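Local coordinates for hypothetical protein (Legionella pneumophila subsp. pneumophila, PDB 4G2A), which is of unknown function but may bind nutrients, pairing a strand-rich DUF4424 region with a mainly helical YARHG domain, at residues T145-T148 against Y154-V157; Q83-N86 against A90-Y93; G10-P15 against V24-R29. All coordinates share one frame; numbering follows the deposited sequence.

Contact 1. Residues T145-T148 against Y154-V157; sequences TGAT and YHWV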
# COMPACT_ATOMS: atom_id res chain seq x y z
N THR A 145 -6.08 4.05 -5.97
CA THR A 145 -6.21 2.59 -6.06
C THR A 145 -6.92 2.15 -4.80
O THR A 145 -7.08 2.96 -3.88
CB THR A 145 -4.83 1.89 -6.21
OG1 THR A 145 -4.10 2.00 -4.99
CG2 THR A 145 -4.00 2.40 -7.38
N GLY A 146 -7.29 0.88 -4.74
CA GLY A 146 -7.81 0.26 -3.54
C GLY A 146 -6.62 -0.13 -2.67
O GLY A 146 -5.45 0.02 -3.07
N ALA A 147 -6.89 -0.59 -1.44
CA ALA A 147 -5.79 -0.96 -0.57
C ALA A 147 -5.70 -2.47 -0.45
O ALA A 147 -6.51 -3.10 0.24
CB ALA A 147 -5.93 -0.29 0.79
N THR A 148 -4.73 -3.04 -1.18
CA THR A 148 -4.41 -4.46 -1.23
C THR A 148 -4.25 -5.01 0.20
O THR A 148 -3.64 -4.38 1.07
CB THR A 148 -3.14 -4.68 -2.12
OG1 THR A 148 -3.50 -4.31 -3.43
CG2 THR A 148 -2.68 -6.13 -2.19
N TYR A 154 -1.90 -8.73 6.10
CA TYR A 154 -1.03 -7.69 5.58
C TYR A 154 -1.76 -6.69 4.71
O TYR A 154 -2.78 -7.02 4.11
CB TYR A 154 0.09 -8.30 4.73
CG TYR A 154 0.93 -9.38 5.37
CD1 TYR A 154 1.10 -9.43 6.76
CD2 TYR A 154 1.63 -10.29 4.59
CE1 TYR A 154 1.93 -10.38 7.34
CE2 TYR A 154 2.45 -11.26 5.17
CZ TYR A 154 2.61 -11.29 6.55
OH TYR A 154 3.42 -12.24 7.13
N HIS A 155 -1.23 -5.47 4.64
CA HIS A 155 -1.64 -4.38 3.74
C HIS A 155 -0.41 -4.13 2.87
O HIS A 155 0.71 -4.08 3.38
CB HIS A 155 -2.07 -3.13 4.51
CG HIS A 155 -3.56 -3.00 4.72
ND1 HIS A 155 -4.18 -3.55 5.84
CD2 HIS A 155 -4.48 -2.30 4.01
CE1 HIS A 155 -5.46 -3.21 5.74
NE2 HIS A 155 -5.69 -2.48 4.65
N TRP A 156 -0.60 -4.12 1.56
CA TRP A 156 0.50 -3.93 0.62
C TRP A 156 0.36 -2.61 -0.13
O TRP A 156 -0.70 -2.30 -0.66
CB TRP A 156 0.55 -5.08 -0.39
CG TRP A 156 1.02 -6.38 0.19
CD1 TRP A 156 0.25 -7.41 0.62
CD2 TRP A 156 2.38 -6.82 0.31
NE1 TRP A 156 1.04 -8.45 1.05
CE2 TRP A 156 2.36 -8.11 0.87
CE3 TRP A 156 3.63 -6.22 0.02
CZ2 TRP A 156 3.53 -8.84 1.14
CZ3 TRP A 156 4.79 -6.95 0.28
CH2 TRP A 156 4.74 -8.23 0.85
N VAL A 157 1.44 -1.84 -0.16
CA VAL A 157 1.50 -0.59 -0.91
C VAL A 157 2.67 -0.81 -1.86
O VAL A 157 3.73 -1.28 -1.43
CB VAL A 157 1.53 0.72 -0.06
CG1 VAL A 157 2.36 0.55 1.20
CG2 VAL A 157 1.99 1.92 -0.86
O HOH W 1 -2.64 -1.70 1.12

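Contact 2. Residues Q83-N86 against A90-Y93; sequences QQTN and ALVY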
# COMPACT_ATOMS: atom_id res chain seq x y z
N GLN A 83 -16.11 3.65 -5.01
CA GLN A 83 -15.77 3.12 -6.34
C GLN A 83 -16.41 1.78 -6.59
O GLN A 83 -16.62 1.00 -5.67
CB GLN A 83 -14.24 3.00 -6.54
CG GLN A 83 -13.44 4.28 -6.32
CD GLN A 83 -13.71 5.45 -7.26
OE1 GLN A 83 -13.62 6.62 -6.86
NE2 GLN A 83 -13.99 5.18 -8.53
N GLN A 84 -16.70 1.51 -7.86
CA GLN A 84 -17.25 0.25 -8.34
C GLN A 84 -16.25 -0.35 -9.30
O GLN A 84 -15.43 0.38 -9.86
CB GLN A 84 -18.62 0.48 -9.01
CG GLN A 84 -19.69 0.93 -8.02
CD GLN A 84 -21.04 1.27 -8.62
OE1 GLN A 84 -21.15 1.96 -9.65
NE2 GLN A 84 -22.09 0.85 -7.94
N THR A 85 -16.27 -1.67 -9.43
CA THR A 85 -15.36 -2.44 -10.30
C THR A 85 -16.14 -3.51 -11.02
O THR A 85 -17.29 -3.78 -10.66
CB THR A 85 -14.18 -3.05 -9.48
OG1 THR A 85 -13.15 -3.49 -10.37
CG2 THR A 85 -14.61 -4.21 -8.57
N ASN A 86 -15.52 -4.10 -12.03
CA ASN A 86 -15.96 -5.25 -12.83
C ASN A 86 -14.83 -5.69 -13.75
O ASN A 86 -13.83 -4.97 -13.87
CB ASN A 86 -17.24 -4.96 -13.61
CG ASN A 86 -18.50 -5.38 -12.89
OD1 ASN A 86 -19.44 -4.60 -12.76
ND2 ASN A 86 -18.56 -6.62 -12.44
N ALA A 90 -9.73 -0.96 -14.96
CA ALA A 90 -8.46 -0.61 -14.34
C ALA A 90 -8.59 -0.61 -12.83
O ALA A 90 -9.64 -0.25 -12.29
CB ALA A 90 -8.02 0.76 -14.82
N LEU A 91 -7.51 -0.99 -12.14
CA LEU A 91 -7.50 -0.96 -10.67
C LEU A 91 -6.83 0.36 -10.23
O LEU A 91 -6.19 0.44 -9.18
CB LEU A 91 -6.83 -2.23 -10.09
CG LEU A 91 -7.53 -3.59 -10.40
CD1 LEU A 91 -6.77 -4.73 -9.79
CD2 LEU A 91 -8.93 -3.63 -9.88
N VAL A 92 -7.06 1.40 -11.05
CA VAL A 92 -6.61 2.79 -10.96
C VAL A 92 -7.88 3.63 -11.17
O VAL A 92 -8.70 3.32 -12.02
CB VAL A 92 -5.47 3.08 -12.01
CG1 VAL A 92 -5.29 4.58 -12.26
CG2 VAL A 92 -4.16 2.47 -11.57
N TYR A 93 -8.06 4.67 -10.35
CA TYR A 93 -9.26 5.47 -10.39
C TYR A 93 -8.93 6.92 -10.59
O TYR A 93 -8.04 7.44 -9.92
CB TYR A 93 -10.06 5.28 -9.07
CG TYR A 93 -10.36 3.83 -8.81
CD1 TYR A 93 -11.40 3.18 -9.48
CD2 TYR A 93 -9.55 3.07 -7.98
CE1 TYR A 93 -11.64 1.82 -9.29
CE2 TYR A 93 -9.77 1.70 -7.81
CZ TYR A 93 -10.83 1.09 -8.46
OH TYR A 93 -11.07 -0.25 -8.30
O HOH W 2 -11.68 -1.31 -10.75

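Contact 3. Residues G10-P15 against V24-R29; sequences GSLPIP and VSELIR. With SO4 (sulfate ion), chain D; SO4 (sulfate ion), chain E.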
# COMPACT_ATOMS: atom_id res chain seq x y z
N GLY A 10 0.70 1.73 -8.25
CA GLY A 10 1.30 2.76 -9.08
C GLY A 10 2.45 2.24 -9.92
O GLY A 10 3.02 1.18 -9.65
N SER A 11 2.76 2.98 -10.98
CA SER A 11 3.83 2.62 -11.90
C SER A 11 4.47 3.88 -12.47
O SER A 11 3.78 4.89 -12.63
CB SER A 11 3.30 1.76 -13.05
OG SER A 11 3.07 0.41 -12.69
N LEU A 12 5.78 3.81 -12.76
CA LEU A 12 6.50 4.90 -13.43
C LEU A 12 5.92 5.09 -14.85
O LEU A 12 5.47 4.09 -15.42
CB LEU A 12 8.02 4.58 -13.57
CG LEU A 12 8.94 4.80 -12.38
CD1 LEU A 12 10.34 4.43 -12.74
CD2 LEU A 12 8.92 6.25 -11.89
N PRO A 13 5.94 6.30 -15.47
CA PRO A 13 5.56 6.37 -16.89
C PRO A 13 6.61 5.63 -17.70
O PRO A 13 7.77 5.54 -17.26
CB PRO A 13 5.55 7.88 -17.20
CG PRO A 13 5.86 8.58 -15.94
CD PRO A 13 6.49 7.58 -15.00
N ILE A 14 6.24 5.04 -18.83
CA ILE A 14 7.23 4.33 -19.62
C ILE A 14 7.18 4.79 -21.08
O ILE A 14 6.11 5.20 -21.55
CB ILE A 14 7.08 2.79 -19.48
CG1 ILE A 14 5.72 2.28 -19.95
CG2 ILE A 14 7.38 2.32 -18.07
CD1 ILE A 14 5.83 1.23 -20.96
N PRO A 15 8.28 4.68 -21.84
CA PRO A 15 8.20 5.01 -23.27
C PRO A 15 7.71 3.82 -24.10
O PRO A 15 7.99 2.67 -23.76
CB PRO A 15 9.64 5.39 -23.63
CG PRO A 15 10.51 4.72 -22.60
CD PRO A 15 9.64 4.22 -21.47
N VAL A 24 15.16 12.35 -14.74
CA VAL A 24 16.17 12.94 -13.87
C VAL A 24 15.71 13.07 -12.40
O VAL A 24 16.56 13.12 -11.52
CB VAL A 24 16.73 14.27 -14.42
CG1 VAL A 24 17.60 14.03 -15.65
CG2 VAL A 24 15.62 15.26 -14.74
N SER A 25 14.40 13.08 -12.14
CA SER A 25 13.87 13.16 -10.78
C SER A 25 12.41 12.74 -10.72
O SER A 25 11.70 12.83 -11.71
CB SER A 25 14.03 14.57 -10.20
OG SER A 25 12.98 15.43 -10.61
N GLU A 26 11.99 12.25 -9.55
CA GLU A 26 10.62 11.85 -9.24
C GLU A 26 10.28 12.27 -7.83
O GLU A 26 11.17 12.35 -6.97
CB GLU A 26 10.38 10.32 -9.40
CG GLU A 26 10.92 9.65 -10.66
CD GLU A 26 12.43 9.47 -10.67
OE1 GLU A 26 12.98 9.02 -9.64
OE2 GLU A 26 13.07 9.86 -11.67
N LEU A 27 9.02 12.57 -7.58
CA LEU A 27 8.48 12.96 -6.29
C LEU A 27 7.18 12.20 -6.17
O LEU A 27 6.20 12.57 -6.81
CB LEU A 27 8.32 14.49 -6.23
CG LEU A 27 7.81 15.12 -4.94
CD1 LEU A 27 8.82 14.95 -3.79
CD2 LEU A 27 7.53 16.60 -5.14
N ILE A 28 7.21 11.05 -5.47
CA ILE A 28 6.07 10.15 -5.40
C ILE A 28 5.50 10.10 -3.97
O ILE A 28 6.14 9.62 -3.03
CB ILE A 28 6.50 8.76 -5.96
CG1 ILE A 28 6.95 8.90 -7.45
CG2 ILE A 28 5.38 7.71 -5.81
CD1 ILE A 28 7.95 7.87 -7.96
N ARG A 29 4.28 10.60 -3.84
CA ARG A 29 3.57 10.68 -2.57
C ARG A 29 2.40 9.74 -2.62
O ARG A 29 1.58 9.85 -3.52
CB ARG A 29 3.13 12.13 -2.30
CG ARG A 29 2.86 12.41 -0.85
CD ARG A 29 2.41 13.84 -0.68
NE ARG A 29 1.99 14.14 0.69
CZ ARG A 29 0.75 14.01 1.12
NH1 ARG A 29 -0.20 13.59 0.29
NH2 ARG A 29 0.44 14.28 2.37
S SO4 D . -2.93 13.87 2.89
O1 SO4 D . -4.15 13.15 3.26
O2 SO4 D . -1.77 13.34 3.64
O3 SO4 D . -2.69 13.72 1.46
O4 SO4 D . -3.12 15.29 3.20
S SO4 E . 4.03 15.71 4.25
O1 SO4 E . 2.63 15.81 4.67
O2 SO4 E . 4.70 14.64 4.99
O3 SO4 E . 4.09 15.43 2.80
O4 SO4 E . 4.72 16.97 4.52

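Contact 1. Residues T145-T148 against Y154-V157
Trp156 N reaches across to Thr148 O, 3.1 Å away and with an angle of 162° at the hydrogen, where residues 145-148 run antiparallel to residues 154-157. The bond is nearly straight at the donor, but the N-H comes from above the carbonyl plane, 49° out of it. Thr148 N stays 4.1 Å from Trp156 O. Separately, water 1 joins the two carbonyl oxygens, donating to both, at 2.9 Å from Thr148 O and 2.7 Å from Trp156 O. A CA-H...O contact from His155 CA, 3.3 Å from Thr148 O, adds a third approach to that oxygen.

Among the side chains, Thr148 does most of the packing. Its CG2 stands anti to the backbone N and meets Trp156 CB at 3.8 Å, the two side chains crossing at a slant, while OG1 turns elsewhere and bonds to Gly7 N. Ala147 CB lies near the plane of the imidazole, at its edge, 4.1 Å from His155 CD2; water 1 also sits in that ring's plane. Asp150, at the end of strand 136-150, takes hydrogen bonds from Trp156 NE1 and Tyr154 N, and Tyr154 packs on both halves of the Cys188-Cys232 disulfide. A direct bond beside a water-bridged carbonyl pair is consistent with a somewhat opened end of the beta hairpin of strands 136-150 and 155-160.

Contact 2. Residues Q83-N86 against A90-Y93
Gln83 lies over one face of the Tyr93 ring, and this CH-pi packing is the chief direct contact between residues 83-86 and 90-93. Gln83 CG is 4.1 Å from the ring centroid and 19° off the ring normal, displaced from the middle toward the rim. The bend of the glutamine at chi2 (-64°) folds its amide back along the same part of the ring, bringing Gln83 NE2 to 3.4 Å from Tyr93 CD1. Amide and ring planes stand 40° apart, so the amide leans over the aromatic group and does not stack flat on it. The two side chains run past each other in opposite directions.

Polar contact across the segments goes through solvent. No direct hydrogen bond joins them, in keeping with a closest CA-CA separation of 8.0 Å, found both for Gln83 with Tyr93 and for Thr85 with Leu91. Water 2 fills the role: it donates to Ala90 O at 2.8 Å and to Tyr93 OH at 2.7 Å, and is hydrogen-bonded to Thr85 OG1, also at 2.7 Å. Three bonds grip this water, and it ties the phenol end to both sides of the loop. Thr85 OG1 has a second partner in Asn71 ND2.

The remaining van der Waals contact is loose, Leu91 CD2 lying 4.3 Å from the hydroxyl oxygen Thr85 OG1.

Both segments belong to the long loop between strands 76-77 and 95-99. Thr85 and Leu91 share Ile77 of strand 76-77 as a neighbour, while Ala90 and Val92 pack on Phe68 of strand 60-68. Backbone hydrogen bonds of Leu91 with Pro69, just after strand 60-68, and of Tyr93 with Ser144 of strand 136-150 fasten residues 90-93 to the strand-rich body.

Contact 3. Residues G10-P15 against V24-R29
Leu12 meets Glu26 and Ile28 through a single methyl branch, and its side chain can be followed outward to that point. CB leaves a backbone that is well separated from the partner strand: the nearest CA pair, Leu12 with Glu26, is 9.1 Å apart, and no hydrogen bond joins the segments. At CG the chain turns beside the backbone N, anti to the carbonyl carbon (chi1 -81°), which carries the fork toward strand 21-33. Of its two methyls, CD2 does the touching. Leu12 CD2 comes to 4.1 Å from Glu26 CG and to 4.4 Å from Ile28 CD1, a light van der Waals contact. The leucine and the glutamate cross at about a right angle.

In Glu26, chi1 puts CG toward the leucine, and the bend at chi2 (74°) turns the carboxylate on to Thr175, whose OG1 bonds to Glu26 OE1. A buried acid is thereby partly satisfied beside an apolar contact.

Arg29 belongs to the opposite face of the strand. Its guanidinium grips one sulfate (chain D) end-on through its two terminal nitrogens, Arg29 NH2 to O2 at 2.7 Å and Arg29 NH1 to O3 at 2.8 Å. A separate single bond runs from Arg29 NE to O3 of a second sulfate (chain E) at 3.2 Å, with 172° at the hydrogen. Both ions probably come from the crystallisation liquor.

Phe50 of strand 43-54 touches Leu12 and Glu26, and Tyr159 of strand 155-160 touches Leu12 and Ile28. Strand 10-15 pairs with strands 60-68 and 155-160, whereas strand 21-33 pairs with 43-54 and 174-180. Inward-facing Glu26 and Ile28, outward-facing Arg29 and the wide backbone spacing are consistent with face-to-face packing of beta layers, as in a beta sandwich.

In the fold
Contacts 1 and 2 touch directly although their centres are 14 Å apart: Thr145 CG2 lies 3.4 Å from Leu91 O, and Thr145 CA is 3.9 Å from Tyr93 CD2. The loop of contact 2 is therefore packed against the first strand of the hairpin in contact 1. Contact 3 stands farther off, with centres about 19 Å from contact 1 and 21 Å from contact 2, and nearest atoms about 5 and 6 Å away. Its link to contact 1 runs through strand pairing, since strands 10-15 and 155-160 are neighbours. No active site or nutrient pocket is established here; the two sulfates lie at contact 3, on Arg29.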